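PDB 7C4D: putative esterase from Uncultured bacterium, which probably hydrolyses carboxylic ester bonds, as a marine bacterial esterase with the alpha/beta hydrolase fold. Local coordinates for residues L14-K19 with Y53-R58. Residues are numbered along the deposited sequence; the frame is centred on the assembly and turned at random. Where two conformers were deposited one is given.
Sequences LFFRKK and YLIDQR
Ile55 is the apolar hub where residues 14-19 meet residues 53-58: its CD1 presses on Phe16 CB at 3.4 Å, while its CG2 meets Leu14 CD1, the two side chains crossing at about a right angle. Phe16, with CG wedged between its backbone N and carbonyl carbon (chi1 69°), runs alongside Tyr53 on the same face of the sheet. Their rings approach obliquely, Phe16 CD2 lying 3.9 Å from Tyr53 CD2, and Phe81 of helix 71-84 meets the Phe16 ring edge-to-face. Lys18 extends beside Tyr53, its CG over one ring face near the rim and Lys18 CD 3.6 Å from Tyr53 CZ; its NZ continues to a hydrogen bond with Gln51. An alanine at Tyr53 would probably open a gap between Phe16 and Lys18, leaving the lysine's methylenes without the ring they lie against.

The backbones form an antiparallel ladder in which Arg17 and Leu54 are the hydrogen-bonded pair, Leu54 N reaching Arg17 O at 2.8 Å. Asp56 N adds a nearly straight bond to Phe15 O, 2.9 Å long. Beside it, Asp56 OD2 lies 3.2 Å from Phe15 CD2 at the ring edge, where the weakly positive C-H groups would probably suit a carboxylate that also accepts hydrogen bonds from Gly36 N and Arg62 N. The chemistry thus implies a division of labour: backbone bonds fasten the antiparallel outer strand 16-19 to the otherwise parallel sheet of the hydrolase fold, Phe16, Ile55 and Tyr53 pack together on one face, and the buried Asp56 carboxylate ties this edge of the contact to the backbone at Gly36 and Arg62.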
ATOM      1  N   LEU A  14      -9.822 -10.903  -3.771  1.00 49.94           N
ATOM      2  CA  LEU A  14      -8.428 -10.506  -3.869  1.00 47.48           C
ATOM      3  C   LEU A  14      -7.560 -11.767  -3.875  1.00 43.40           C
ATOM      4  O   LEU A  14      -7.872 -12.755  -3.198  1.00 44.65           O
ATOM      5  CB  LEU A  14      -8.068  -9.553  -2.724  1.00 50.39           C
ATOM      6  CG  LEU A  14      -8.735  -8.180  -2.720  1.00 54.35           C
ATOM      7  CD1 LEU A  14      -8.183  -7.302  -1.596  1.00 49.76           C
ATOM      8  CD2 LEU A  14      -8.626  -7.478  -4.064  1.00 48.63           C
ATOM      9  N   PHE A  15      -6.539 -11.745  -4.724  1.00 42.01           N
ATOM     10  CA  PHE A  15      -5.454 -12.708  -4.647  1.00 43.23           C
ATOM     11  C   PHE A  15      -4.624 -12.457  -3.386  1.00 48.87           C
ATOM     12  O   PHE A  15      -4.385 -11.300  -3.015  1.00 42.38           O
ATOM     13  CB  PHE A  15      -4.533 -12.589  -5.853  1.00 37.43           C
ATOM     14  CG  PHE A  15      -3.322 -13.476  -5.733  1.00 38.85           C
ATOM     15  CD1 PHE A  15      -3.416 -14.848  -5.896  1.00 46.55           C
ATOM     16  CD2 PHE A  15      -2.085 -12.946  -5.468  1.00 39.93           C
ATOM     17  CE1 PHE A  15      -2.296 -15.654  -5.780  1.00 41.87           C
ATOM     18  CE2 PHE A  15      -0.965 -13.739  -5.313  1.00 38.63           C
ATOM     19  CZ  PHE A  15      -1.070 -15.100  -5.487  1.00 40.41           C
ATOM     20  N   PHE A  16      -4.193 -13.558  -2.746  1.00 44.55           N
ATOM     21  CA  PHE A  16      -3.346 -13.541  -1.558  1.00 43.95           C
ATOM     22  C   PHE A  16      -2.437 -14.770  -1.544  1.00 46.77           C
ATOM     23  O   PHE A  16      -2.681 -15.770  -2.236  1.00 45.48           O
ATOM     24  CB  PHE A  16      -4.164 -13.595  -0.259  1.00 43.57           C
ATOM     25  CG  PHE A  16      -4.864 -14.905  -0.006  1.00 43.88           C
ATOM     26  CD1 PHE A  16      -6.078 -15.197  -0.622  1.00 45.77           C
ATOM     27  CD2 PHE A  16      -4.301 -15.860   0.832  1.00 45.83           C
ATOM     28  CE1 PHE A  16      -6.727 -16.400  -0.374  1.00 45.90           C
ATOM     29  CE2 PHE A  16      -4.947 -17.065   1.073  1.00 46.19           C
ATOM     30  CZ  PHE A  16      -6.155 -17.335   0.464  1.00 48.07           C
ATOM     31  N   ARG A  17      -1.381 -14.631  -0.749  1.00 45.77           N
ATOM     32  CA  ARG A  17      -0.501 -15.713  -0.328  0.50 46.08           C
ATOM     33  C   ARG A  17      -0.381 -15.653   1.197  1.00 50.08           C
ATOM     34  O   ARG A  17      -0.348 -14.563   1.776  1.00 47.23           O
ATOM     35  CB  ARG A  17       0.887 -15.536  -0.956  0.50 41.53           C
ATOM     36  CG  ARG A  17       0.958 -15.838  -2.446  0.50 44.58           C
ATOM     37  CD  ARG A  17       2.363 -16.151  -2.945  0.50 44.59           C
ATOM     38  NE  ARG A  17       3.259 -15.011  -2.825  0.50 43.64           N
ATOM     39  CZ  ARG A  17       4.369 -15.000  -2.083  0.50 44.74           C
ATOM     40  NH1 ARG A  17       5.136 -13.919  -2.019  0.50 40.45           N
ATOM     41  NH2 ARG A  17       4.722 -16.093  -1.435  0.50 42.24           N
ATOM     42  N   LYS A  18      -0.314 -16.819   1.846  1.00 45.59           N
ATOM     43  CA  LYS A  18      -0.232 -16.911   3.300  1.00 48.30           C
ATOM     44  C   LYS A  18       1.115 -17.508   3.710  1.00 49.33           C
ATOM     45  O   LYS A  18       1.484 -18.552   3.212  1.00 48.69           O
ATOM     46  CB  LYS A  18      -1.381 -17.781   3.813  1.00 48.27           C
ATOM     47  CG  LYS A  18      -1.400 -18.014   5.315  1.00 53.47           C
ATOM     48  CD  LYS A  18      -2.681 -18.657   5.746  1.00 49.14           C
ATOM     49  CE  LYS A  18      -2.581 -19.241   7.127  1.00 54.62           C
ATOM     50  NZ  LYS A  18      -3.784 -20.046   7.417  1.00 59.44           N
ATOM     51  N   LYS A  19       1.859 -16.809   4.564  1.00 46.68           N
ATOM     52  CA  LYS A  19       3.081 -17.308   5.172  1.00 44.89           C
ATOM     53  C   LYS A  19       2.838 -17.403   6.672  1.00 48.44           C
ATOM     54  O   LYS A  19       2.459 -16.407   7.294  1.00 47.67           O
ATOM     55  CB  LYS A  19       4.228 -16.320   4.930  1.00 49.25           C
ATOM     56  CG  LYS A  19       4.418 -15.810   3.496  1.00 53.56           C
ATOM     57  CD  LYS A  19       4.871 -16.867   2.503  1.00 50.22           C
ATOM     58  CE  LYS A  19       6.199 -17.502   2.840  1.00 58.42           C
ATOM     59  NZ  LYS A  19       6.403 -18.728   2.042  1.00 63.73           N
ATOM     60  N   TYR A  53      -0.930 -12.694   5.759  1.00 45.51           N
ATOM     61  CA  TYR A  53      -1.607 -12.674   4.462  1.00 45.07           C
ATOM     62  C   TYR A  53      -1.089 -11.512   3.616  1.00 43.92           C
ATOM     63  O   TYR A  53      -1.178 -10.347   4.025  1.00 41.11           O
ATOM     64  CB  TYR A  53      -3.116 -12.549   4.646  1.00 43.15           C
ATOM     65  CG  TYR A  53      -3.753 -13.735   5.314  1.00 43.89           C
ATOM     66  CD1 TYR A  53      -3.751 -13.853   6.691  1.00 44.23           C
ATOM     67  CD2 TYR A  53      -4.342 -14.747   4.569  1.00 44.06           C
ATOM     68  CE1 TYR A  53      -4.318 -14.947   7.312  1.00 44.11           C
ATOM     69  CE2 TYR A  53      -4.925 -15.846   5.167  1.00 42.56           C
ATOM     70  CZ  TYR A  53      -4.915 -15.934   6.549  1.00 48.44           C
ATOM     71  OH  TYR A  53      -5.512 -16.984   7.174  1.00 49.20           O
ATOM     72  N   LEU A  54      -0.442 -11.854   2.495  1.00 37.22           N
ATOM     73  CA  LEU A  54       0.069 -10.867   1.555  1.00 43.02           C
ATOM     74  C   LEU A  54      -0.969 -10.744   0.445  1.00 44.89           C
ATOM     75  O   LEU A  54      -1.117 -11.654  -0.381  1.00 50.00           O
ATOM     76  CB  LEU A  54       1.403 -11.330   0.974  1.00 44.64           C
ATOM     77  CG  LEU A  54       2.535 -11.651   1.950  1.00 42.10           C
ATOM     78  CD1 LEU A  54       3.731 -12.127   1.166  1.00 42.38           C
ATOM     79  CD2 LEU A  54       2.931 -10.414   2.733  1.00 42.18           C
ATOM     80  N   ILE A  55      -1.711  -9.634   0.499  1.00 47.69           N
ATOM     81  CA  ILE A  55      -2.874  -9.384  -0.346  1.00 49.13           C
ATOM     82  C   ILE A  55      -2.427  -8.490  -1.499  1.00 51.85           C
ATOM     83  O   ILE A  55      -1.581  -7.603  -1.306  1.00 50.89           O
ATOM     84  CB  ILE A  55      -3.971  -8.733   0.518  1.00 54.34           C
ATOM     85  CG1 ILE A  55      -4.713  -9.767   1.373  1.00 46.50           C
ATOM     86  CG2 ILE A  55      -4.918  -7.891  -0.310  1.00 68.49           C
ATOM     87  CD1 ILE A  55      -5.632 -10.591   0.589  1.00 55.56           C
ATOM     88  N   ASP A  56      -2.910  -8.810  -2.713  1.00 45.05           N
ATOM     89  CA  ASP A  56      -2.795  -7.935  -3.879  1.00 42.59           C
ATOM     90  C   ASP A  56      -4.112  -7.154  -3.917  1.00 41.64           C
ATOM     91  O   ASP A  56      -5.176  -7.750  -3.843  1.00 43.67           O
ATOM     92  CB  ASP A  56      -2.585  -8.722  -5.182  1.00 42.21           C
ATOM     93  CG  ASP A  56      -1.214  -9.368  -5.376  1.00 44.51           C
ATOM     94  OD1 ASP A  56      -0.317  -9.108  -4.581  1.00 50.41           O
ATOM     95  OD2 ASP A  56      -1.029 -10.082  -6.358  1.00 46.58           O
ATOM     96  N   GLN A  57      -4.055  -5.826  -3.874  1.00 41.57           N
ATOM     97  CA  GLN A  57      -5.302  -5.062  -3.890  1.00 46.48           C
ATOM     98  C   GLN A  57      -5.845  -4.949  -5.317  1.00 47.73           C
ATOM     99  O   GLN A  57      -5.103  -5.226  -6.268  1.00 42.22           O
ATOM    100  CB  GLN A  57      -5.071  -3.707  -3.237  1.00 49.17           C
ATOM    101  CG  GLN A  57      -4.806  -3.849  -1.740  1.00 51.63           C
ATOM    102  CD  GLN A  57      -4.579  -2.497  -1.146  1.00 56.84           C
ATOM    103  OE1 GLN A  57      -5.514  -1.828  -0.699  1.00 63.47           O
ATOM    104  NE2 GLN A  57      -3.337  -2.060  -1.236  1.00 58.28           N
ATOM    105  N   ARG A  58      -7.125  -4.528  -5.453  1.00 46.46           N
ATOM    106  CA  ARG A  58      -7.739  -4.373  -6.777  1.00 46.02           C
ATOM    107  C   ARG A  58      -6.824  -3.571  -7.707  1.00 51.86           C
ATOM    108  O   ARG A  58      -6.135  -2.644  -7.262  1.00 49.43           O
ATOM    109  CB  ARG A  58      -9.148  -3.790  -6.649  1.00 52.28           C
ATOM    110  CG  ARG A  58      -9.224  -2.312  -6.289  1.00 52.98           C
ATOM    111  CD  ARG A  58     -10.608  -1.753  -6.575  1.00 47.42           C
ATOM    112  NE  ARG A  58     -11.573  -2.573  -5.879  1.00 52.06           N
ATOM    113  CZ  ARG A  58     -12.865  -2.640  -6.172  1.00 54.54           C
ATOM    114  NH1 ARG A  58     -13.342  -1.904  -7.157  1.00 58.49           N
ATOM    115  NH2 ARG A  58     -13.671  -3.431  -5.482  1.00 47.50           N
TER